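Local coordinates for protein OBCA, Oxalate Biosynthetic Component A (Burkholderia glumae, PDB 4NNB) that belongs to a family of TIM-barrel proteins and binds a magnesium ion and an oxaloacetate ion, at residues A220-L225 against A271-L276. Sequence-based numbering, arbitrary orientation.
Sequences AAVVHL and AAILNL. With MG (magnesium ion), chain B.
V223 and N275 join two parallel strands, 222-225 and 273-276, through three direct backbone hydrogen bonds. V223 N donates to I273 O (3.0 Å), V223 O accepts from N275 N (2.9 Å), and L225 N donates to N275 O (2.8 Å), so the two edges are stitched from alternate residues. One step earlier along the pair, between A221 and I273, a water stands in for a direct bond, donating to A221 O and accepting from I273 N. H224 CA adds a C-H...O contact to N275 O (3.1 Å).

The polar side-chain pair is H224 and N275, on the same face of the sheet as V222 and I273. With CG anti to the backbone N (chi1 170°), the imidazole extends past the N275 amide, the two planes 71° apart. OD1 of N275 lies in the ring plane at its edge and receives a weak but straight bond from H224 ND1 (3.4 Å). On its other nitrogen, H224 NE2 binds the magnesium ion at 2.2 Å; H226 and E475 complete the protein's share of the site, and oxaloacetate touches H224. N275 is second shell to the metal, its ND2 held by E346.

Apolar contacts flank both faces. V222 CG2 meets I273 CG2, while V222 CG1 rests on N275 CB (3.8 Å). On the reverse face L225 CD1 reaches both methyls of L274 and also L276 CD1.

The pair forms neighbouring staves of the barrel, with strand 5-10 beyond 222-225 and strand 308-311 beyond 273-276; helices 205-217 and 255-268 pack against the leucine-bearing face.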
ATOM      1  N   ALA A 220      -8.726 -10.737  -9.216  1.00 26.48           N
ATOM      2  CA  ALA A 220      -7.985  -9.672  -9.894  1.00 27.33           C
ATOM      3  C   ALA A 220      -7.570 -10.118 -11.295  1.00 25.13           C
ATOM      4  O   ALA A 220      -7.004 -11.197 -11.465  1.00 27.61           O
ATOM      5  CB  ALA A 220      -6.751  -9.248  -9.071  1.00 23.69           C
ATOM      6  N   ALA A 221      -7.848  -9.287 -12.296  1.00 25.56           N
ATOM      7  CA  ALA A 221      -7.446  -9.590 -13.672  1.00 24.22           C
ATOM      8  C   ALA A 221      -6.010  -9.128 -13.972  1.00 24.88           C
ATOM      9  O   ALA A 221      -5.329  -9.702 -14.823  1.00 25.34           O
ATOM     10  CB  ALA A 221      -8.422  -8.949 -14.654  1.00 29.40           C
ATOM     11  N   VAL A 222      -5.569  -8.081 -13.280  1.00 22.66           N
ATOM     12  CA  VAL A 222      -4.259  -7.478 -13.526  1.00 24.33           C
ATOM     13  C   VAL A 222      -3.532  -7.300 -12.196  1.00 23.38           C
ATOM     14  O   VAL A 222      -4.147  -6.926 -11.194  1.00 24.11           O
ATOM     15  CB  VAL A 222      -4.402  -6.096 -14.227  1.00 22.83           C
ATOM     16  CG1 VAL A 222      -3.037  -5.398 -14.353  1.00 22.61           C
ATOM     17  CG2 VAL A 222      -5.073  -6.248 -15.606  1.00 24.07           C
ATOM     18  N   VAL A 223      -2.231  -7.569 -12.172  1.00 22.86           N
ATOM     19  CA  VAL A 223      -1.463  -7.375 -10.951  1.00 21.92           C
ATOM     20  C   VAL A 223      -0.314  -6.389 -11.185  1.00 24.42           C
ATOM     21  O   VAL A 223       0.578  -6.645 -12.001  1.00 22.93           O
ATOM     22  CB  VAL A 223      -0.900  -8.702 -10.410  1.00 22.71           C
ATOM     23  CG1 VAL A 223      -0.227  -8.474  -9.050  1.00 22.59           C
ATOM     24  CG2 VAL A 223      -2.027  -9.751 -10.292  1.00 26.28           C
ATOM     25  N   HIS A 224      -0.357  -5.269 -10.470  1.00 21.95           N
ATOM     26  CA  HIS A 224       0.677  -4.227 -10.563  1.00 21.74           C
ATOM     27  C   HIS A 224       1.769  -4.524  -9.525  1.00 20.97           C
ATOM     28  O   HIS A 224       1.494  -4.608  -8.331  1.00 23.10           O
ATOM     29  CB  HIS A 224       0.026  -2.851 -10.332  1.00 20.46           C
ATOM     30  CG  HIS A 224       0.992  -1.712 -10.174  1.00 20.65           C
ATOM     31  ND1 HIS A 224       1.723  -1.190 -11.229  1.00 24.00           N
ATOM     32  CD2 HIS A 224       1.309  -0.954  -9.095  1.00 20.35           C
ATOM     33  CE1 HIS A 224       2.459  -0.183 -10.797  1.00 24.47           C
ATOM     34  NE2 HIS A 224       2.230  -0.020  -9.500  1.00 26.09           N
ATOM     35  N   LEU A 225       3.000  -4.693  -9.992  1.00 20.34           N
ATOM     36  CA  LEU A 225       4.105  -5.157  -9.158  1.00 21.18           C
ATOM     37  C   LEU A 225       5.174  -4.097  -8.908  1.00 23.33           C
ATOM     38  O   LEU A 225       5.517  -3.324  -9.811  1.00 21.46           O
ATOM     39  CB  LEU A 225       4.780  -6.363  -9.834  1.00 19.64           C
ATOM     40  CG  LEU A 225       3.924  -7.631  -9.931  1.00 23.05           C
ATOM     41  CD1 LEU A 225       4.674  -8.756 -10.648  1.00 21.78           C
ATOM     42  CD2 LEU A 225       3.509  -8.076  -8.524  1.00 20.44           C
ATOM     43  N   ALA A 271      -2.247 -17.053 -17.611  1.00 28.24           N
ATOM     44  CA  ALA A 271      -3.089 -15.943 -18.058  1.00 31.90           C
ATOM     45  C   ALA A 271      -2.758 -14.630 -17.350  1.00 25.79           C
ATOM     46  O   ALA A 271      -3.288 -13.584 -17.723  1.00 27.93           O
ATOM     47  CB  ALA A 271      -4.548 -16.266 -17.830  1.00 30.30           C
ATOM     48  N   ALA A 272      -1.937 -14.699 -16.306  1.00 26.80           N
ATOM     49  CA  ALA A 272      -1.668 -13.525 -15.470  1.00 31.61           C
ATOM     50  C   ALA A 272      -1.238 -12.347 -16.315  1.00 27.91           C
ATOM     51  O   ALA A 272      -0.362 -12.473 -17.184  1.00 26.66           O
ATOM     52  CB  ALA A 272      -0.612 -13.827 -14.445  1.00 26.21           C
ATOM     53  N   ILE A 273      -1.865 -11.204 -16.063  1.00 25.55           N
ATOM     54  CA  ILE A 273      -1.473  -9.961 -16.718  1.00 24.74           C
ATOM     55  C   ILE A 273      -0.631  -9.152 -15.748  1.00 26.55           C
ATOM     56  O   ILE A 273      -1.144  -8.603 -14.765  1.00 24.43           O
ATOM     57  CB  ILE A 273      -2.698  -9.144 -17.130  1.00 26.94           C
ATOM     58  CG1 ILE A 273      -3.588  -9.982 -18.051  1.00 26.22           C
ATOM     59  CG2 ILE A 273      -2.263  -7.844 -17.824  1.00 22.96           C
ATOM     60  CD1 ILE A 273      -4.910  -9.339 -18.362  1.00 28.11           C
ATOM     61  N   LEU A 274       0.669  -9.108 -16.005  1.00 23.67           N
ATOM     62  CA  LEU A 274       1.578  -8.415 -15.109  1.00 25.51           C
ATOM     63  C   LEU A 274       1.790  -6.966 -15.548  1.00 22.42           C
ATOM     64  O   LEU A 274       2.058  -6.680 -16.726  1.00 22.29           O
ATOM     65  CB  LEU A 274       2.906  -9.169 -15.005  1.00 25.82           C
ATOM     66  CG  LEU A 274       2.849 -10.573 -14.379  1.00 30.69           C
ATOM     67  CD1 LEU A 274       4.260 -11.047 -14.040  1.00 30.58           C
ATOM     68  CD2 LEU A 274       1.939 -10.633 -13.137  1.00 26.58           C
ATOM     69  N   ASN A 275       1.626  -6.065 -14.592  1.00 22.34           N
ATOM     70  CA  ASN A 275       1.793  -4.625 -14.783  1.00 20.15           C
ATOM     71  C   ASN A 275       3.013  -4.188 -13.947  1.00 22.29           C
ATOM     72  O   ASN A 275       2.925  -3.990 -12.725  1.00 19.64           O
ATOM     73  CB  ASN A 275       0.486  -3.927 -14.346  1.00 19.12           C
ATOM     74  CG  ASN A 275       0.567  -2.401 -14.368  1.00 22.91           C
ATOM     75  OD1 ASN A 275       1.638  -1.814 -14.546  1.00 23.26           O
ATOM     76  ND2 ASN A 275      -0.579  -1.754 -14.170  1.00 20.36           N
ATOM     77  N   LEU A 276       4.166  -4.056 -14.598  1.00 18.53           N
ATOM     78  CA  LEU A 276       5.391  -3.772 -13.857  1.00 20.92           C
ATOM     79  C   LEU A 276       5.583  -2.276 -13.592  1.00 21.75           C
ATOM     80  O   LEU A 276       5.523  -1.454 -14.506  1.00 20.11           O
ATOM     81  CB  LEU A 276       6.616  -4.366 -14.565  1.00 24.42           C
ATOM     82  CG  LEU A 276       7.021  -5.803 -14.205  1.00 31.74           C
ATOM     83  CD1 LEU A 276       5.832  -6.742 -14.097  1.00 24.72           C
ATOM     84  CD2 LEU A 276       8.082  -6.361 -15.141  1.00 21.34           C
TER
HETATM   85 MG    MG B 601       3.124   1.456  -8.194  1.00 27.40          MG
HETATM   86  O   HOH W   1      -3.348 -11.231 -13.791  1.00 32.24           O
HETATM   87  O   HOH W   2       1.376   2.826  -8.618  1.00 31.61           O